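Local coordinates for capsid (PDB 4RDL), which builds the protruding domain of the Boxer norovirus capsid, binds a Lewis y histo-blood-group glycan and probably serves in attachment to host cells, at residues P203-P208 and E274-C279; P247-A252 and I299-R304; A252-Y257 and L266-M271. All coordinates share one frame; numbering follows the deposited sequence.

How the interactions relate
The three contacts gather on one antiparallel sheet of the protruding domain. Interaction 3 is the hairpin of strands 252-258 and 265-272, and interaction 2 shares Ala252 with it, where strand 295-302 pairs with strand 252-258 on the edge not used by 265-272; their centres are 11 Å apart. Interaction 1 joins by way of strand 276-279, which pairs with strand 265-272: Thr278 N lies 2.8 Å from Lys270 O, a probable hydrogen bond, and the centres are 13 Å apart. Interactions 1 and 2 do not touch, their nearest atoms being about 6 Å apart. No residue of the three contacts is among those of the glycan pockets, which include Asp114, Trp174 and Asp131.

Interaction 1. Residues P203-P208 and E274-C279; sequences PPIYPP and EGYMTC
Ile205 lays its CG2 methyl almost squarely over the middle of the Tyr276 ring. The methyl stands 3.4 Å from the ring centroid and only 6° off the normal, a CH-pi contact in which CG2 is nearly equally distant from all six ring carbons. The isoleucine torsion explains the choice of branch: with chi1 at -53°, CG2 stands anti to the backbone N and is presented to the ring, while the other branch sends CD1 toward the root of the tyrosine, 4.0 Å from Tyr276 CB. The isoleucine and tyrosine run alongside each other in opposite senses. Tyr276 has CG held between its own backbone N and carbonyl carbon (chi1 68°), and its hydroxyl oxygen OH ends up 3.5 Å from the carbonyl O of Tyr206.

In the fold, this is a proline-rich loop, 203-208, laid against strand 276-279 of an antiparallel sheet, consistent with the P1 subdomain of norovirus protruding domains. No ladder of backbone bonds forms between the two; side chains bridge the gap. Ile205 also packs on Ile214 of the neighbouring strand 213-220, and its backbone bonds to Pro46, while the Tyr276 ring meets that of Tyr272.

Farther along, Pro208 CD and Thr278 CG2 meet end on, 3.9 Å apart. The threonine turns its methyl to the proline ring and uses OG1 separately, in a hydrogen bond with Glu212.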
ATOM      1  N   PRO A 203      -4.200  10.700 -20.305  1.00 20.31           N
ATOM      2  CA  PRO A 203      -4.916  10.485 -21.568  1.00 20.45           C
ATOM      3  C   PRO A 203      -5.432   9.061 -21.769  1.00 19.07           C
ATOM      4  O   PRO A 203      -4.970   8.129 -21.107  1.00 17.69           O
ATOM      5  CB  PRO A 203      -3.849  10.802 -22.623  1.00 22.11           C
ATOM      6  CG  PRO A 203      -2.561  10.466 -21.957  1.00 23.76           C
ATOM      7  CD  PRO A 203      -2.749  10.847 -20.506  1.00 22.02           C
ATOM      8  N   PRO A 204      -6.393   8.888 -22.684  1.00 19.58           N
ATOM      9  CA  PRO A 204      -6.838   7.546 -23.073  1.00 19.56           C
ATOM     10  C   PRO A 204      -5.696   6.792 -23.749  1.00 18.95           C
ATOM     11  O   PRO A 204      -4.826   7.428 -24.350  1.00 19.78           O
ATOM     12  CB  PRO A 204      -7.950   7.825 -24.099  1.00 22.16           C
ATOM     13  CG  PRO A 204      -8.274   9.272 -23.958  1.00 24.71           C
ATOM     14  CD  PRO A 204      -7.026   9.936 -23.497  1.00 22.13           C
ATOM     15  N   ILE A 205      -5.692   5.466 -23.648  1.00 17.76           N
ATOM     16  CA  ILE A 205      -4.671   4.656 -24.314  1.00 16.98           C
ATOM     17  C   ILE A 205      -5.258   3.771 -25.405  1.00 18.52           C
ATOM     18  O   ILE A 205      -6.278   3.113 -25.208  1.00 18.76           O
ATOM     19  CB  ILE A 205      -3.906   3.748 -23.326  1.00 16.85           C
ATOM     20  CG1 ILE A 205      -3.353   4.568 -22.156  1.00 16.76           C
ATOM     21  CG2 ILE A 205      -2.793   2.998 -24.061  1.00 17.78           C
ATOM     22  CD1 ILE A 205      -2.787   3.725 -21.034  1.00 17.75           C
ATOM     23  N   TYR A 206      -4.587   3.760 -26.555  1.00 23.77           N
ATOM     24  CA  TYR A 206      -4.959   2.914 -27.691  1.00 24.82           C
ATOM     25  C   TYR A 206      -3.788   2.034 -28.093  1.00 26.39           C
ATOM     26  O   TYR A 206      -2.634   2.468 -28.041  1.00 27.56           O
ATOM     27  CB  TYR A 206      -5.372   3.772 -28.885  1.00 28.77           C
ATOM     28  CG  TYR A 206      -6.492   4.729 -28.575  1.00 31.50           C
ATOM     29  CD1 TYR A 206      -7.814   4.300 -28.564  1.00 33.15           C
ATOM     30  CD2 TYR A 206      -6.231   6.059 -28.284  1.00 33.46           C
ATOM     31  CE1 TYR A 206      -8.841   5.174 -28.274  1.00 33.22           C
ATOM     32  CE2 TYR A 206      -7.250   6.935 -27.993  1.00 33.98           C
ATOM     33  CZ  TYR A 206      -8.552   6.490 -27.988  1.00 34.75           C
ATOM     34  OH  TYR A 206      -9.569   7.366 -27.699  1.00 37.69           O
ATOM     35  N   PRO A 207      -4.082   0.796 -28.512  1.00 26.39           N
ATOM     36  CA  PRO A 207      -3.036  -0.139 -28.941  1.00 27.49           C
ATOM     37  C   PRO A 207      -2.395   0.333 -30.247  1.00 23.91           C
ATOM     38  O   PRO A 207      -3.057   0.978 -31.060  1.00 24.62           O
ATOM     39  CB  PRO A 207      -3.803  -1.445 -29.137  1.00 28.71           C
ATOM     40  CG  PRO A 207      -5.175  -1.003 -29.521  1.00 31.21           C
ATOM     41  CD  PRO A 207      -5.433   0.251 -28.734  1.00 28.47           C
ATOM     42  N   PRO A 208      -1.105   0.028 -30.439  1.00 25.78           N
ATOM     43  CA  PRO A 208      -0.305   0.591 -31.536  1.00 27.83           C
ATOM     44  C   PRO A 208      -0.412  -0.127 -32.883  1.00 29.57           C
ATOM     45  O   PRO A 208      -0.077   0.475 -33.903  1.00 33.58           O
ATOM     46  CB  PRO A 208       1.126   0.475 -31.006  1.00 28.84           C
ATOM     47  CG  PRO A 208       1.087  -0.721 -30.115  1.00 29.51           C
ATOM     48  CD  PRO A 208      -0.279  -0.719 -29.474  1.00 27.17           C
ATOM     49  N   GLU A 274       4.284   6.186 -22.891  1.00 14.34           N
ATOM     50  CA  GLU A 274       3.103   6.656 -22.168  1.00 15.74           C
ATOM     51  C   GLU A 274       2.835   5.886 -20.869  1.00 14.17           C
ATOM     52  O   GLU A 274       2.008   6.298 -20.066  1.00 15.89           O
ATOM     53  CB  GLU A 274       1.868   6.602 -23.078  1.00 17.34           C
ATOM     54  CG  GLU A 274       1.914   7.575 -24.248  1.00 20.66           C
ATOM     55  CD  GLU A 274       2.694   7.064 -25.455  1.00 23.71           C
ATOM     56  OE1 GLU A 274       3.192   5.918 -25.442  1.00 20.77           O
ATOM     57  OE2 GLU A 274       2.801   7.830 -26.433  1.00 28.73           O
ATOM     58  N   GLY A 275       3.523   4.764 -20.674  1.00 13.00           N
ATOM     59  CA  GLY A 275       3.419   4.030 -19.422  1.00 11.76           C
ATOM     60  C   GLY A 275       2.380   2.923 -19.432  1.00 12.58           C
ATOM     61  O   GLY A 275       1.520   2.859 -18.557  1.00 17.01           O
ATOM     62  N   TYR A 276       2.445   2.056 -20.429  1.00 11.47           N
ATOM     63  CA  TYR A 276       1.606   0.862 -20.477  1.00 11.14           C
ATOM     64  C   TYR A 276       2.354  -0.176 -21.295  1.00 11.48           C
ATOM     65  O   TYR A 276       3.361   0.138 -21.946  1.00 13.19           O
ATOM     66  CB  TYR A 276       0.240   1.162 -21.116  1.00 12.80           C
ATOM     67  CG  TYR A 276       0.317   1.490 -22.593  1.00 13.71           C
ATOM     68  CD1 TYR A 276       0.043   0.525 -23.553  1.00 15.44           C
ATOM     69  CD2 TYR A 276       0.664   2.765 -23.029  1.00 15.65           C
ATOM     70  CE1 TYR A 276       0.122   0.812 -24.903  1.00 16.81           C
ATOM     71  CE2 TYR A 276       0.742   3.063 -24.381  1.00 16.93           C
ATOM     72  CZ  TYR A 276       0.467   2.081 -25.310  1.00 16.70           C
ATOM     73  OH  TYR A 276       0.544   2.365 -26.658  1.00 21.38           O
ATOM     74  N   MET A 277       1.897  -1.419 -21.267  1.00 10.87           N
ATOM     75  CA  MET A 277       2.556  -2.422 -22.090  1.00 12.21           C
ATOM     76  C   MET A 277       1.595  -3.224 -22.948  1.00 10.62           C
ATOM     77  O   MET A 277       0.390  -3.263 -22.695  1.00 11.16           O
ATOM     78  CB  MET A 277       3.513  -3.318 -21.290  1.00 18.28           C
ATOM     79  CG  MET A 277       2.865  -4.365 -20.440  1.00 18.06           C
ATOM     80  SD  MET A 277       4.058  -5.409 -19.534  1.00 12.99           S
ATOM     81  CE  MET A 277       4.675  -4.301 -18.264  1.00 16.54           C
ATOM     82  N   THR A 278       2.138  -3.825 -23.997  1.00 11.24           N
ATOM     83  CA  THR A 278       1.352  -4.638 -24.903  1.00 10.86           C
ATOM     84  C   THR A 278       1.975  -6.010 -25.064  1.00 10.92           C
ATOM     85  O   THR A 278       3.133  -6.236 -24.684  1.00 11.45           O
ATOM     86  CB  THR A 278       1.266  -4.013 -26.293  1.00 12.62           C
ATOM     87  OG1 THR A 278       2.576  -3.999 -26.872  1.00 13.25           O
ATOM     88  CG2 THR A 278       0.711  -2.590 -26.217  1.00 13.62           C
ATOM     89  N   CYS A 279       1.192  -6.916 -25.634  1.00 11.95           N
ATOM     90  CA  CYS A 279       1.663  -8.234 -26.019  1.00 11.40           C
ATOM     91  C   CYS A 279       0.917  -8.623 -27.283  1.00 11.74           C
ATOM     92  O   CYS A 279      -0.031  -7.953 -27.686  1.00 13.34           O
ATOM     93  CB  CYS A 279       1.337  -9.255 -24.930  1.00 13.49           C
ATOM     94  SG  CYS A 279      -0.446  -9.621 -24.780  1.00 15.48           S
TER

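Interaction 2. Residues P247-A252 and I299-R304; sequences PTRGDA and ISWVSR
Ala252 and Val302 pair in a surface contact where the link after helix 235-244 enters strand 252-258 and meets the end of strand 295-302, supported by Trp301 and by Asp251 with Arg304. The pair is antiparallel and hydrogen-bonded: Val302 N donates to Ala252 O at 2.8 Å, and Ala252 N returns a bond to Val302 O at 3.1 Å. Strand 295-302 is the last strand in the chain.

Ahead of the pair, the backbone N of Arg249 sits 3.5 Å above the Trp301 ring plane, over its centre. A CB on Gly250 would point at Trp301 and come about 2.7 Å from Trp301 CB; the close backbone pass depends on its absence. Arg249 CB makes a CH-pi contact with the five-membered ring. The arginine chain, bent at chi3 (-58°), brings NH2 back to the indole edge, 2.9 Å from Trp301 NE1: two donors, no hydrogen bond, their planes 86° apart. Thr248 CG2 meets the six-membered ring at CH2 and CZ3, roughly perpendicular to the indole.

Just before Ala252, Asp251 OD2 accepts twice from Arg304, which follows Val302 and Ser303. Arg304 N approaches the anti lone pair of Asp251 OD2 at 2.9 Å; Arg304 NH1 makes the salt bridge on the syn side, carboxylate and guanidinium planes 52° apart.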
ATOM      1  N   PRO A 247      15.961   8.470 -18.847  1.00 19.28           N
ATOM      2  CA  PRO A 247      15.501   8.997 -20.134  1.00 20.06           C
ATOM      3  C   PRO A 247      15.007   7.892 -21.064  1.00 19.49           C
ATOM      4  O   PRO A 247      15.570   6.795 -21.096  1.00 18.64           O
ATOM      5  CB  PRO A 247      16.763   9.651 -20.705  1.00 21.60           C
ATOM      6  CG  PRO A 247      17.531  10.062 -19.487  1.00 23.42           C
ATOM      7  CD  PRO A 247      17.315   8.944 -18.507  1.00 21.18           C
ATOM      8  N   THR A 248      13.945   8.193 -21.804  1.00 17.97           N
ATOM      9  CA  THR A 248      13.392   7.278 -22.798  1.00 17.47           C
ATOM     10  C   THR A 248      14.217   7.382 -24.078  1.00 18.66           C
ATOM     11  O   THR A 248      14.410   8.473 -24.607  1.00 22.47           O
ATOM     12  CB  THR A 248      11.919   7.623 -23.081  1.00 18.43           C
ATOM     13  OG1 THR A 248      11.154   7.440 -21.881  1.00 20.18           O
ATOM     14  CG2 THR A 248      11.342   6.743 -24.189  1.00 20.21           C
ATOM     15  N   ARG A 249      14.712   6.250 -24.568  1.00 18.39           N
ATOM     16  CA  ARG A 249      15.672   6.274 -25.669  1.00 20.24           C
ATOM     17  C   ARG A 249      15.256   5.444 -26.886  1.00 19.80           C
ATOM     18  O   ARG A 249      16.091   5.080 -27.713  1.00 22.50           O
ATOM     19  CB  ARG A 249      17.052   5.842 -25.155  1.00 22.23           C
ATOM     20  CG  ARG A 249      17.612   6.755 -24.057  1.00 25.57           C
ATOM     21  CD  ARG A 249      18.843   6.161 -23.378  1.00 33.34           C
ATOM     22  NE  ARG A 249      18.560   4.854 -22.780  1.00 36.46           N
ATOM     23  CZ  ARG A 249      18.239   4.640 -21.502  1.00 32.67           C
ATOM     24  NH1 ARG A 249      18.156   5.651 -20.628  1.00 29.57           N
ATOM     25  NH2 ARG A 249      18.002   3.394 -21.099  1.00 26.28           N
ATOM     26  N   GLY A 250      13.964   5.151 -27.001  1.00 17.94           N
ATOM     27  CA  GLY A 250      13.458   4.409 -28.146  1.00 17.55           C
ATOM     28  C   GLY A 250      11.945   4.450 -28.203  1.00 16.40           C
ATOM     29  O   GLY A 250      11.301   4.989 -27.297  1.00 17.39           O
ATOM     30  N   ASP A 251      11.373   3.874 -29.257  1.00 16.57           N
ATOM     31  CA  ASP A 251       9.920   3.837 -29.414  1.00 16.78           C
ATOM     32  C   ASP A 251       9.254   3.012 -28.323  1.00 15.42           C
ATOM     33  O   ASP A 251       8.152   3.337 -27.866  1.00 15.97           O
ATOM     34  CB  ASP A 251       9.532   3.225 -30.763  1.00 16.63           C
ATOM     35  CG  ASP A 251       9.926   4.085 -31.944  1.00 19.44           C
ATOM     36  OD1 ASP A 251      10.183   5.292 -31.757  1.00 22.69           O
ATOM     37  OD2 ASP A 251       9.964   3.535 -33.068  1.00 20.75           O
ATOM     38  N   ALA A 252       9.903   1.920 -27.938  1.00 13.75           N
ATOM     39  CA  ALA A 252       9.337   1.006 -26.953  1.00 13.04           C
ATOM     40  C   ALA A 252      10.443   0.320 -26.170  1.00 12.91           C
ATOM     41  O   ALA A 252      11.553   0.127 -26.683  1.00 13.90           O
ATOM     42  CB  ALA A 252       8.460  -0.034 -27.640  1.00 15.90           C
ATOM     43  N   ILE A 299      15.088  -5.609 -21.608  1.00 11.75           N
ATOM     44  CA  ILE A 299      16.086  -6.124 -22.546  1.00 13.37           C
ATOM     45  C   ILE A 299      16.776  -4.978 -23.280  1.00 14.19           C
ATOM     46  O   ILE A 299      17.999  -4.839 -23.223  1.00 16.77           O
ATOM     47  CB  ILE A 299      15.441  -7.080 -23.578  1.00 14.53           C
ATOM     48  CG1 ILE A 299      14.708  -8.220 -22.864  1.00 14.57           C
ATOM     49  CG2 ILE A 299      16.486  -7.599 -24.570  1.00 16.00           C
ATOM     50  CD1 ILE A 299      15.582  -9.013 -21.909  1.00 15.63           C
ATOM     51  N   SER A 300      15.990  -4.162 -23.972  1.00 13.77           N
ATOM     52  CA  SER A 300      16.533  -3.023 -24.704  1.00 14.91           C
ATOM     53  C   SER A 300      15.419  -2.145 -25.234  1.00 13.91           C
ATOM     54  O   SER A 300      14.259  -2.554 -25.275  1.00 13.80           O
ATOM     55  CB  SER A 300      17.379  -3.495 -25.886  1.00 19.20           C
ATOM     56  OG  SER A 300      16.538  -3.943 -26.929  1.00 19.28           O
ATOM     57  N   TRP A 301      15.780  -0.937 -25.644  1.00 14.01           N
ATOM     58  CA  TRP A 301      14.885  -0.111 -26.434  1.00 13.56           C
ATOM     59  C   TRP A 301      14.807  -0.723 -27.833  1.00 15.06           C
ATOM     60  O   TRP A 301      15.819  -1.198 -28.364  1.00 16.59           O
ATOM     61  CB  TRP A 301      15.412   1.327 -26.494  1.00 15.84           C
ATOM     62  CG  TRP A 301      15.404   1.993 -25.142  1.00 15.32           C
ATOM     63  CD1 TRP A 301      16.475   2.218 -24.324  1.00 16.35           C
ATOM     64  CD2 TRP A 301      14.257   2.499 -24.453  1.00 14.50           C
ATOM     65  NE1 TRP A 301      16.062   2.837 -23.165  1.00 16.37           N
ATOM     66  CE2 TRP A 301      14.707   3.028 -23.223  1.00 15.69           C
ATOM     67  CE3 TRP A 301      12.893   2.559 -24.758  1.00 15.02           C
ATOM     68  CZ2 TRP A 301      13.835   3.607 -22.299  1.00 16.28           C
ATOM     69  CZ3 TRP A 301      12.033   3.136 -23.844  1.00 15.39           C
ATOM     70  CH2 TRP A 301      12.506   3.652 -22.628  1.00 17.39           C
ATOM     71  N   VAL A 302      13.604  -0.754 -28.402  1.00 14.68           N
ATOM     72  CA  VAL A 302      13.392  -1.321 -29.727  1.00 15.42           C
ATOM     73  C   VAL A 302      12.496  -0.390 -30.523  1.00 16.02           C
ATOM     74  O   VAL A 302      11.823   0.472 -29.953  1.00 15.90           O
ATOM     75  CB  VAL A 302      12.770  -2.737 -29.673  1.00 14.80           C
ATOM     76  CG1 VAL A 302      13.709  -3.715 -28.980  1.00 15.52           C
ATOM     77  CG2 VAL A 302      11.393  -2.711 -28.992  1.00 16.12           C
ATOM     78  N   SER A 303      12.477  -0.553 -31.842  1.00 16.37           N
ATOM     79  CA  SER A 303      11.619   0.295 -32.650  1.00 18.25           C
ATOM     80  C   SER A 303      10.167  -0.157 -32.529  1.00 16.48           C
ATOM     81  O   SER A 303       9.880  -1.279 -32.078  1.00 14.85           O
ATOM     82  CB  SER A 303      12.086   0.328 -34.106  1.00 24.50           C
ATOM     83  OG  SER A 303      11.315  -0.511 -34.936  1.00 23.39           O
ATOM     84  N   ARG A 304       9.248   0.719 -32.908  1.00 16.39           N
ATOM     85  CA  ARG A 304       7.827   0.390 -32.855  1.00 15.81           C
ATOM     86  C   ARG A 304       7.505  -0.815 -33.729  1.00 13.48           C
ATOM     87  O   ARG A 304       6.482  -1.460 -33.533  1.00 14.50           O
ATOM     88  CB  ARG A 304       6.987   1.589 -33.290  1.00 18.66           C
ATOM     89  CG  ARG A 304       7.295   2.098 -34.692  1.00 21.78           C
ATOM     90  CD  ARG A 304       6.759   3.515 -34.863  1.00 26.69           C
ATOM     91  NE  ARG A 304       7.104   4.092 -36.158  1.00 33.00           N
ATOM     92  CZ  ARG A 304       8.212   4.790 -36.399  1.00 35.73           C
ATOM     93  NH1 ARG A 304       9.092   4.994 -35.428  1.00 36.31           N
ATOM     94  NH2 ARG A 304       8.443   5.279 -37.613  1.00 36.48           N
TER
HETATM   95  O   HOH W   1      13.225   3.218 -31.376  1.00 28.18           O

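Interaction 3. Residues A252-Y257 and L266-M271; sequences AALLHY and LGEFKM
Similar first torsions bring His256 and Glu268 together: each has CG anti to its carbonyl carbon (chi1 -75° and -60°), which starts both chains off alike, running alongside each other from adjacent strands. Glu268 continues extended beyond CG, and its OE2 takes a hydrogen bond from His256 NE2 at 2.9 Å. The anti lone pair of the carboxylate oxygen is used, and the imidazole and carboxylate planes stand 54° apart. Glu268 OE2 also has a hydrogen bond with Tyr306 OH, so two partners grip one oxygen.

The pair stands on the same face as Leu254 and Lys270. Leu254 CD1 lies 3.7 Å from Glu268 OE2, whereas the bent lysine chain carries NZ off to a salt bridge with Glu212 and to hydrogen bonds that it donates to Arg304 O and Tyr306 O. The other face is mainly apolar. There Leu255 crosses Met271 obliquely, and Leu255 CD1 comes within 3.4 Å of Met271 CG, tighter than ordinary van der Waals packing. Phe269 meets Tyr257 through CE2, 3.6 Å from Tyr257 CB; the tyrosine hydroxyl is held by Pro291 O and Gly294 N.

Backbone bonds tie the strands in register. Ala253 and Met271 exchange two, as do Leu255 and Phe269, with Leu255 N 2.8 Å from Phe269 O. Near the turn the rhythm changes: Leu266 N donates to Tyr257 O at 2.7 Å, while Tyr257 N donates to Gly267 O at 2.9 Å. Two residues thus face one, the classic beta bulge, here set into a twisted antiparallel beta hairpin within the larger sheet of the protruding domain.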
ATOM      1  N   ALA A 252       9.903   1.920 -27.938  1.00 13.75           N
ATOM      2  CA  ALA A 252       9.337   1.006 -26.953  1.00 13.04           C
ATOM      3  C   ALA A 252      10.443   0.320 -26.170  1.00 12.91           C
ATOM      4  O   ALA A 252      11.553   0.127 -26.683  1.00 13.90           O
ATOM      5  CB  ALA A 252       8.460  -0.034 -27.640  1.00 15.90           C
ATOM      6  N   ALA A 253      10.139  -0.036 -24.926  1.00 13.57           N
ATOM      7  CA  ALA A 253      11.043  -0.826 -24.107  1.00 13.21           C
ATOM      8  C   ALA A 253      10.635  -2.288 -24.202  1.00 11.50           C
ATOM      9  O   ALA A 253       9.532  -2.651 -23.783  1.00 12.77           O
ATOM     10  CB  ALA A 253      10.999  -0.352 -22.648  1.00 13.77           C
ATOM     11  N   LEU A 254      11.513  -3.127 -24.744  1.00 12.10           N
ATOM     12  CA  LEU A 254      11.256  -4.560 -24.827  1.00 12.01           C
ATOM     13  C   LEU A 254      11.496  -5.177 -23.459  1.00 11.14           C
ATOM     14  O   LEU A 254      12.580  -5.012 -22.877  1.00 11.88           O
ATOM     15  CB  LEU A 254      12.187  -5.227 -25.852  1.00 12.45           C
ATOM     16  CG  LEU A 254      12.123  -6.760 -25.910  1.00 13.22           C
ATOM     17  CD1 LEU A 254      10.762  -7.233 -26.398  1.00 13.87           C
ATOM     18  CD2 LEU A 254      13.236  -7.324 -26.801  1.00 13.87           C
ATOM     19  N   LEU A 255      10.479  -5.875 -22.949  1.00 10.38           N
ATOM     20  CA  LEU A 255      10.600  -6.625 -21.696  1.00 10.78           C
ATOM     21  C   LEU A 255      10.465  -8.110 -21.960  1.00 11.45           C
ATOM     22  O   LEU A 255       9.676  -8.526 -22.819  1.00 11.81           O
ATOM     23  CB  LEU A 255       9.506  -6.241 -20.697  1.00 11.19           C
ATOM     24  CG  LEU A 255       9.250  -4.772 -20.420  1.00 10.84           C
ATOM     25  CD1 LEU A 255       8.190  -4.674 -19.326  1.00 12.03           C
ATOM     26  CD2 LEU A 255      10.531  -4.080 -19.994  1.00 12.55           C
ATOM     27  N   HIS A 256      11.227  -8.908 -21.216  1.00 11.40           N
ATOM     28  CA  HIS A 256      10.979 -10.335 -21.150  1.00 10.85           C
ATOM     29  C   HIS A 256      10.426 -10.658 -19.777  1.00 11.15           C
ATOM     30  O   HIS A 256      10.925 -10.169 -18.765  1.00 13.04           O
ATOM     31  CB  HIS A 256      12.247 -11.135 -21.432  1.00 11.08           C
ATOM     32  CG  HIS A 256      12.622 -11.138 -22.873  1.00 11.36           C
ATOM     33  ND1 HIS A 256      13.731 -11.800 -23.355  1.00 14.19           N
ATOM     34  CD2 HIS A 256      12.024 -10.570 -23.948  1.00 13.15           C
ATOM     35  CE1 HIS A 256      13.802 -11.634 -24.661  1.00 14.45           C
ATOM     36  NE2 HIS A 256      12.773 -10.898 -25.048  1.00 13.46           N
ATOM     37  N   TYR A 257       9.364 -11.453 -19.756  1.00 10.49           N
ATOM     38  CA  TYR A 257       8.767 -11.939 -18.523  1.00 10.38           C
ATOM     39  C   TYR A 257       9.396 -13.297 -18.290  1.00 11.23           C
ATOM     40  O   TYR A 257       9.140 -14.251 -19.039  1.00 12.71           O
ATOM     41  CB  TYR A 257       7.256 -12.039 -18.709  1.00 10.78           C
ATOM     42  CG  TYR A 257       6.461 -12.504 -17.512  1.00 10.85           C
ATOM     43  CD1 TYR A 257       6.372 -11.727 -16.359  1.00 10.85           C
ATOM     44  CD2 TYR A 257       5.758 -13.706 -17.546  1.00 11.72           C
ATOM     45  CE1 TYR A 257       5.622 -12.142 -15.277  1.00 11.16           C
ATOM     46  CE2 TYR A 257       5.001 -14.130 -16.455  1.00 10.96           C
ATOM     47  CZ  TYR A 257       4.943 -13.343 -15.326  1.00 10.39           C
ATOM     48  OH  TYR A 257       4.190 -13.738 -14.239  1.00 11.26           O
ATOM     49  N   LEU A 266       9.601 -16.322 -20.780  1.00 14.17           N
ATOM     50  CA  LEU A 266       8.289 -16.951 -20.909  1.00 13.63           C
ATOM     51  C   LEU A 266       7.370 -16.205 -21.877  1.00 14.13           C
ATOM     52  O   LEU A 266       6.356 -16.748 -22.321  1.00 16.30           O
ATOM     53  CB  LEU A 266       7.608 -17.026 -19.542  1.00 14.10           C
ATOM     54  CG  LEU A 266       8.431 -17.676 -18.430  1.00 15.29           C
ATOM     55  CD1 LEU A 266       7.674 -17.616 -17.115  1.00 17.33           C
ATOM     56  CD2 LEU A 266       8.776 -19.107 -18.792  1.00 17.92           C
ATOM     57  N   GLY A 267       7.718 -14.961 -22.192  1.00 12.94           N
ATOM     58  CA  GLY A 267       6.899 -14.134 -23.060  1.00 13.25           C
ATOM     59  C   GLY A 267       7.432 -12.721 -23.177  1.00 11.68           C
ATOM     60  O   GLY A 267       7.945 -12.154 -22.205  1.00 13.92           O
ATOM     61  N   GLU A 268       7.321 -12.149 -24.373  1.00 12.24           N
ATOM     62  CA  GLU A 268       7.796 -10.789 -24.618  1.00 11.79           C
ATOM     63  C   GLU A 268       6.681  -9.765 -24.516  1.00 11.30           C
ATOM     64  O   GLU A 268       5.527 -10.053 -24.855  1.00 12.76           O
ATOM     65  CB  GLU A 268       8.383 -10.674 -26.019  1.00 12.35           C
ATOM     66  CG  GLU A 268       9.558 -11.566 -26.314  1.00 13.85           C
ATOM     67  CD  GLU A 268      10.217 -11.146 -27.603  1.00 13.62           C
ATOM     68  OE1 GLU A 268       9.549 -11.237 -28.654  1.00 15.38           O
ATOM     69  OE2 GLU A 268      11.374 -10.676 -27.554  1.00 14.30           O
ATOM     70  N   PHE A 269       7.045  -8.557 -24.090  1.00 10.83           N
ATOM     71  CA  PHE A 269       6.107  -7.445 -23.984  1.00  9.98           C
ATOM     72  C   PHE A 269       6.798  -6.175 -24.458  1.00 11.27           C
ATOM     73  O   PHE A 269       8.019  -6.057 -24.363  1.00 12.23           O
ATOM     74  CB  PHE A 269       5.666  -7.261 -22.523  1.00 11.30           C
ATOM     75  CG  PHE A 269       4.915  -8.435 -21.964  1.00 10.53           C
ATOM     76  CD1 PHE A 269       3.531  -8.433 -21.935  1.00 11.71           C
ATOM     77  CD2 PHE A 269       5.591  -9.546 -21.478  1.00 11.29           C
ATOM     78  CE1 PHE A 269       2.830  -9.507 -21.414  1.00 12.42           C
ATOM     79  CE2 PHE A 269       4.893 -10.633 -20.969  1.00 11.35           C
ATOM     80  CZ  PHE A 269       3.514 -10.606 -20.937  1.00 11.65           C
ATOM     81  N   LYS A 270       6.028  -5.226 -24.975  1.00 11.18           N
ATOM     82  CA  LYS A 270       6.577  -3.921 -25.319  1.00 11.13           C
ATOM     83  C   LYS A 270       5.945  -2.857 -24.436  1.00 10.91           C
ATOM     84  O   LYS A 270       4.715  -2.753 -24.381  1.00 13.40           O
ATOM     85  CB  LYS A 270       6.346  -3.612 -26.796  1.00 11.63           C
ATOM     86  CG  LYS A 270       7.265  -4.446 -27.702  1.00 12.54           C
ATOM     87  CD  LYS A 270       6.789  -4.504 -29.147  1.00 13.13           C
ATOM     88  CE  LYS A 270       6.915  -3.163 -29.851  1.00 14.08           C
ATOM     89  NZ  LYS A 270       6.391  -3.254 -31.241  1.00 14.10           N
ATOM     90  N   MET A 271       6.781  -2.093 -23.724  1.00 10.87           N
ATOM     91  CA  MET A 271       6.311  -0.977 -22.908  1.00 11.68           C
ATOM     92  C   MET A 271       6.480   0.302 -23.702  1.00 13.23           C
ATOM     93  O   MET A 271       7.558   0.575 -24.221  1.00 18.04           O
ATOM     94  CB  MET A 271       7.137  -0.828 -21.628  1.00 17.04           C
ATOM     95  CG  MET A 271       6.832  -1.766 -20.488  1.00 22.69           C
ATOM     96  SD  MET A 271       7.141  -0.916 -18.915  1.00 20.21           S
ATOM     97  CE  MET A 271       5.615  -0.007 -18.739  1.00 26.71           C
TER